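Local structure of major exported protein (Pseudomonas aeruginosa, 3HE1) at residues 130-135 and 175-180; 32-37 and 109-114. The protein is a secreted Hcp-family protein that probably forms part of the type VI secretion machinery, assembling as six-membered rings. All coordinates share one frame; numbering follows the deposited sequence.

Contact 1: residues 130-135 and 175-180; sequences EHYYTT and WTHEVS
Tyr132 turns the edge of its ring toward the face of the His177 ring. The planes stand at 75° with centroids 5.9 Å apart, a T-shaped stack. Tyr132 O lies over a face of the same imidazole and also accepts a straight bond from Glu178 N at 2.8 Å, which arrives from above the carbonyl plane. Val179 CG2 packs on Tyr132 CB at 3.6 Å.

Tyr133 lies beside Trp175, both pointing the same way, and Tyr133 OH comes within 3.4 Å of Trp175 CB. Tyr133 CG is anti to the backbone N (chi1 -158°), which lays the ring over Thr176 O. Glu178 CG stands anti to its own carbonyl carbon (chi1 -63°), which puts it over one face of the His131 ring, 4.0 Å from the centroid, a CH-pi contact.

Thr134 N bonds Thr176 O and Thr176 N bonds Thr134 O, each at 2.9 Å, a hydrogen-bonded antiparallel pair.

Tyr132 OH bonds His162 and His177 NE2 bonds Asp47 O, both of the second subunit. Backbone bonds thus hold the strands together, while the polar tips of these two rings are satisfied across the subunit interface, to which the pairing presents them.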
loop_
_atom_site.group_PDB
_atom_site.type_symbol
_atom_site.label_atom_id
_atom_site.label_comp_id
_atom_site.label_asym_id
_atom_site.label_seq_id
_atom_site.Cartn_x
_atom_site.Cartn_y
_atom_site.Cartn_z
ATOM N N GLU A 130 -29.287 14.616 11.410
ATOM C CA GLU A 130 -30.398 13.749 11.779
ATOM C C GLU A 130 -30.016 12.281 11.892
ATOM O O GLU A 130 -29.125 11.789 11.200
ATOM C CB GLU A 130 -31.568 13.904 10.801
ATOM C CG GLU A 130 -31.370 13.190 9.477
ATOM C CD GLU A 130 -32.442 13.551 8.466
ATOM O OE1 GLU A 130 -33.513 14.047 8.879
ATOM O OE2 GLU A 130 -32.209 13.346 7.256
ATOM N N HIS A 131 -30.707 11.588 12.783
ATOM C CA HIS A 131 -30.599 10.153 12.856
ATOM C C HIS A 131 -31.481 9.567 11.762
ATOM O O HIS A 131 -32.674 9.858 11.687
ATOM C CB HIS A 131 -31.046 9.665 14.227
ATOM C CG HIS A 131 -31.015 8.177 14.364
ATOM N ND1 HIS A 131 -31.903 7.484 15.156
ATOM C CD2 HIS A 131 -30.220 7.247 13.784
ATOM C CE1 HIS A 131 -31.645 6.191 15.071
ATOM N NE2 HIS A 131 -30.628 6.021 14.245
ATOM N N TYR A 132 -30.900 8.749 10.898
ATOM C CA TYR A 132 -31.644 8.266 9.743
ATOM C C TYR A 132 -31.529 6.748 9.543
ATOM O O TYR A 132 -32.234 6.192 8.710
ATOM C CB TYR A 132 -31.174 8.989 8.480
ATOM C CG TYR A 132 -29.861 8.446 7.989
ATOM C CD1 TYR A 132 -29.811 7.588 6.898
ATOM C CD2 TYR A 132 -28.674 8.757 8.642
ATOM C CE1 TYR A 132 -28.614 7.065 6.457
ATOM C CE2 TYR A 132 -27.463 8.238 8.207
ATOM C CZ TYR A 132 -27.442 7.390 7.113
ATOM O OH TYR A 132 -26.249 6.868 6.671
ATOM N N TYR A 133 -30.646 6.085 10.289
ATOM C CA TYR A 133 -30.469 4.629 10.168
ATOM C C TYR A 133 -30.153 4.026 11.542
ATOM O O TYR A 133 -29.478 4.668 12.355
ATOM C CB TYR A 133 -29.322 4.329 9.204
ATOM C CG TYR A 133 -29.335 2.958 8.559
ATOM C CD1 TYR A 133 -30.184 2.678 7.501
ATOM C CD2 TYR A 133 -28.457 1.962 8.974
ATOM C CE1 TYR A 133 -30.185 1.424 6.898
ATOM C CE2 TYR A 133 -28.449 0.717 8.377
ATOM C CZ TYR A 133 -29.315 0.453 7.343
ATOM O OH TYR A 133 -29.317 -0.781 6.745
ATOM N N THR A 134 -30.637 2.808 11.804
ATOM C CA THR A 134 -30.251 2.069 13.014
ATOM C C THR A 134 -29.823 0.635 12.735
ATOM O O THR A 134 -30.413 -0.065 11.918
ATOM C CB THR A 134 -31.355 2.052 14.063
ATOM O OG1 THR A 134 -31.705 3.402 14.394
ATOM C CG2 THR A 134 -30.893 1.332 15.331
ATOM N N THR A 135 -28.748 0.236 13.397
ATOM C CA THR A 135 -28.293 -1.143 13.411
ATOM C C THR A 135 -28.364 -1.590 14.862
ATOM O O THR A 135 -27.938 -0.866 15.757
ATOM C CB THR A 135 -26.837 -1.261 12.947
ATOM O OG1 THR A 135 -26.709 -0.735 11.619
ATOM C CG2 THR A 135 -26.383 -2.723 12.986
ATOM N N TRP A 175 -31.723 -3.999 10.882
ATOM C CA TRP A 175 -31.371 -2.780 10.174
ATOM C C TRP A 175 -32.652 -2.035 9.864
ATOM O O TRP A 175 -33.553 -2.576 9.235
ATOM C CB TRP A 175 -30.667 -3.090 8.859
ATOM C CG TRP A 175 -29.508 -4.048 8.930
ATOM C CD1 TRP A 175 -28.175 -3.735 9.079
ATOM C CD2 TRP A 175 -29.572 -5.469 8.798
ATOM N NE1 TRP A 175 -27.418 -4.883 9.062
ATOM C CE2 TRP A 175 -28.254 -5.962 8.894
ATOM C CE3 TRP A 175 -30.624 -6.382 8.619
ATOM C CZ2 TRP A 175 -27.959 -7.324 8.816
ATOM C CZ3 TRP A 175 -30.332 -7.734 8.545
ATOM C CH2 TRP A 175 -29.011 -8.193 8.641
ATOM N N THR A 176 -32.726 -0.786 10.294
ATOM C CA THR A 176 -33.899 0.023 10.046
ATOM C C THR A 176 -33.497 1.333 9.413
ATOM O O THR A 176 -32.531 1.950 9.848
ATOM C CB THR A 176 -34.575 0.366 11.345
ATOM O OG1 THR A 176 -34.807 -0.838 12.087
ATOM C CG2 THR A 176 -35.881 1.082 11.068
ATOM N N HIS A 177 -34.225 1.754 8.385
ATOM C CA HIS A 177 -34.069 3.106 7.873
ATOM C C HIS A 177 -35.130 3.963 8.554
ATOM O O HIS A 177 -36.311 3.643 8.480
ATOM C CB HIS A 177 -34.202 3.159 6.347
ATOM C CG HIS A 177 -33.883 4.503 5.773
ATOM N ND1 HIS A 177 -32.864 4.710 4.869
ATOM C CD2 HIS A 177 -34.418 5.723 6.018
ATOM C CE1 HIS A 177 -32.801 5.995 4.564
ATOM N NE2 HIS A 177 -33.735 6.633 5.249
ATOM N N GLU A 178 -34.697 5.043 9.214
ATOM C CA GLU A 178 -35.533 5.818 10.152
ATOM C C GLU A 178 -36.394 6.918 9.535
ATOM O O GLU A 178 -37.400 7.325 10.130
ATOM C CB GLU A 178 -34.679 6.449 11.266
ATOM C CG GLU A 178 -33.960 5.456 12.167
ATOM C CD GLU A 178 -34.907 4.597 12.988
ATOM O OE1 GLU A 178 -36.124 4.864 12.983
ATOM O OE2 GLU A 178 -34.434 3.651 13.648
ATOM N N VAL A 179 -35.992 7.421 8.372
ATOM C CA VAL A 179 -36.773 8.453 7.696
ATOM C C VAL A 179 -37.738 7.833 6.680
ATOM O O VAL A 179 -38.891 8.250 6.571
ATOM C CB VAL A 179 -35.869 9.494 7.007
ATOM C CG1 VAL A 179 -36.642 10.786 6.755
ATOM C CG2 VAL A 179 -34.637 9.757 7.863
ATOM N N SER A 180 -37.261 6.818 5.960
ATOM C CA SER A 180 -38.015 6.212 4.862
ATOM C C SER A 180 -38.796 4.961 5.284
ATOM O O SER A 180 -39.596 4.430 4.511
ATOM C CB SER A 180 -37.088 5.903 3.676
ATOM O OG SER A 180 -36.626 7.094 3.060
HETATM O O HOH W 1 -32.677 -1.274 13.462
#

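Contact 2: residues 32-37 and 109-114; sequences TGTKQG and SGERLT
Glu111 reaches into the turn that follows strand 27-33, and its carboxylate meets three N-H groups there. The chain leaves CB with CG anti to the backbone N (chi1 173°) and stays extended, which carries the carboxylate to the backbone of the turn. The outer Lys35 chain passes alongside Glu111 CB, though its exact place is less sure. Glu111 CG passes Thr34 OG1 at 3.7 Å, the two side chains running in opposite directions. Glu111 CD faces Lys35 CB at 3.7 Å.

The two oxygens then divide the work. Glu111 OE2 accepts from Lys35 N at 3.1 Å and from Gln36 N at 3.3 Å. Both donors come from the same face, well above the carboxylate plane. Glu111 OE1 uses its syn lone pair for Gln36 NE2 at 3.2 Å. This bond lies almost in the amide plane of Gln36, with amide and carboxylate planes 46° apart. Gln36 NE2 also bonds Leu102 O of helix 100-109. The N-H groups probably stabilise the negative charge of this buried carboxylate.

Next along the chain, Arg112 O takes two bonds from one residue. Thr34 N meets it nearly head-on, while Thr34 OG1 reaches a lone pair of Arg112 O at 2.8 Å. In one of two modelled positions of Arg112, Thr34 CG2 sits over one face of the guanidinium.

Two named motifs frame the site. Gly110 closes helix 100-109 with a Schellman motif. Gln36 and Gly37 both face Gly33 in a classic beta bulge, within the turn joining strands 27-33 and 37-38.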
loop_
_atom_site.group_PDB
_atom_site.type_symbol
_atom_site.label_atom_id
_atom_site.label_comp_id
_atom_site.label_asym_id
_atom_site.label_seq_id
_atom_site.Cartn_x
_atom_site.Cartn_y
_atom_site.Cartn_z
ATOM N N THR A 32 -25.999 -2.279 26.640
ATOM C CA THR A 32 -26.529 -2.754 27.911
ATOM C C THR A 32 -26.079 -4.191 28.085
ATOM O O THR A 32 -26.397 -5.049 27.251
ATOM C CB THR A 32 -28.071 -2.706 27.971
ATOM O OG1 THR A 32 -28.511 -1.346 27.927
ATOM C CG2 THR A 32 -28.577 -3.346 29.263
ATOM N N GLY A 33 -25.325 -4.447 29.152
ATOM C CA GLY A 33 -24.831 -5.783 29.433
ATOM C C GLY A 33 -25.649 -6.442 30.527
ATOM O O GLY A 33 -26.077 -5.789 31.474
ATOM N N THR A 34 -25.873 -7.742 30.398
ATOM C CA THR A 34 -26.633 -8.482 31.396
ATOM C C THR A 34 -26.092 -8.251 32.808
ATOM O O THR A 34 -26.857 -8.178 33.779
ATOM C CB THR A 34 -26.650 -10.001 31.092
ATOM O OG1 THR A 34 -25.350 -10.424 30.662
ATOM C CG2 THR A 34 -27.679 -10.322 30.012
ATOM N N LYS A 35 -24.774 -8.128 32.914
ATOM C CA LYS A 35 -24.130 -7.947 34.210
ATOM C C LYS A 35 -23.918 -6.481 34.565
ATOM O O LYS A 35 -24.147 -6.079 35.703
ATOM C CB LYS A 35 -22.800 -8.698 34.260
ATOM C CG LYS A 35 -22.951 -10.208 34.200
ATOM C CD LYS A 35 -23.195 -10.707 32.774
ATOM C CE LYS A 35 -23.503 -12.192 32.758
ATOM N NZ LYS A 35 -23.080 -12.831 31.500
ATOM N N GLN A 36 -23.498 -5.688 33.584
ATOM C CA GLN A 36 -23.075 -4.316 33.831
ATOM C C GLN A 36 -24.131 -3.228 33.618
ATOM O O GLN A 36 -23.895 -2.063 33.941
ATOM C CB GLN A 36 -21.861 -3.991 32.969
ATOM C CG GLN A 36 -20.677 -4.911 33.190
ATOM C CD GLN A 36 -19.384 -4.334 32.634
ATOM O OE1 GLN A 36 -18.956 -3.243 33.030
ATOM N NE2 GLN A 36 -18.749 -5.066 31.717
ATOM N N GLY A 37 -25.287 -3.589 33.076
ATOM C CA GLY A 37 -26.303 -2.590 32.788
ATOM C C GLY A 37 -25.930 -1.790 31.548
ATOM O O GLY A 37 -25.423 -2.358 30.580
ATOM N N SER A 109 -14.834 -11.383 30.345
ATOM C CA SER A 109 -15.776 -12.056 31.223
ATOM C C SER A 109 -16.649 -13.027 30.450
ATOM O O SER A 109 -17.232 -13.927 31.045
ATOM C CB SER A 109 -16.654 -11.052 31.975
ATOM O OG SER A 109 -17.596 -10.444 31.109
ATOM N N GLY A 110 -16.738 -12.843 29.132
ATOM C CA GLY A 110 -17.682 -13.600 28.318
ATOM C C GLY A 110 -19.139 -13.188 28.512
ATOM O O GLY A 110 -20.069 -13.978 28.290
ATOM N N GLU A 111 -19.333 -11.935 28.922
ATOM C CA GLU A 111 -20.649 -11.410 29.256
ATOM C C GLU A 111 -21.544 -11.154 28.031
ATOM O O GLU A 111 -21.171 -10.405 27.126
ATOM C CB GLU A 111 -20.500 -10.115 30.061
ATOM C CG GLU A 111 -21.824 -9.401 30.312
ATOM C CD GLU A 111 -21.633 -7.991 30.809
ATOM O OE1 GLU A 111 -20.490 -7.648 31.172
ATOM O OE2 GLU A 111 -22.610 -7.216 30.821
ATOM N N ARG A 112 -22.724 -11.779 28.017
ATOM C CA ARG A 112 -23.705 -11.551 26.960
ATOM C C ARG A 112 -24.229 -10.117 27.003
ATOM O O ARG A 112 -24.661 -9.623 28.045
ATOM C CB ARG A 112 -24.876 -12.544 27.048
ATOM C CG ARG A 112 -26.053 -12.207 26.113
ATOM C CD ARG A 112 -27.130 -13.303 26.055
ATOM N NE ARG A 112 -27.732 -13.587 27.357
ATOM C CZ ARG A 112 -28.749 -12.912 27.886
ATOM N NH1 ARG A 112 -29.295 -11.891 27.237
ATOM N NH2 ARG A 112 -29.223 -13.255 29.077
ATOM N N LEU A 113 -24.171 -9.445 25.861
ATOM C CA LEU A 113 -24.673 -8.085 25.727
ATOM C C LEU A 113 -26.147 -8.090 25.339
ATOM O O LEU A 113 -26.476 -8.393 24.188
ATOM C CB LEU A 113 -23.898 -7.375 24.619
ATOM C CG LEU A 113 -22.870 -6.370 25.067
ATOM C CD1 LEU A 113 -22.401 -6.762 26.468
ATOM C CD2 LEU A 113 -21.741 -6.323 24.034
ATOM N N THR A 114 -27.041 -7.739 26.261
ATOM C CA THR A 114 -28.478 -7.748 25.927
ATOM C C THR A 114 -28.842 -6.921 24.685
ATOM O O THR A 114 -29.636 -7.362 23.848
ATOM C CB THR A 114 -29.377 -7.307 27.098
ATOM O OG1 THR A 114 -29.556 -8.406 27.999
ATOM C CG2 THR A 114 -30.729 -6.886 26.576
#

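In the fold
Both contacts belong to the same antiparallel sheet, and the centre of each lies about 14 Å from the centre of the chain. Contact 2 involves the start of strand 112-123, and contact 1 involves its neighbour, strand 129-137. The two do not touch: their nearest atoms are about 11 Å apart. Each is partly buried, but contact 1 has the larger share of buried residues. It is a regular strand pairing rich in aromatic rings, and the second subunit packs against it. Contact 2 joins a turn to the residues that lead from helix 100-109 into strand 112-123. It relies on a buried carboxylate and backbone N-H groups, and no other subunit reaches it.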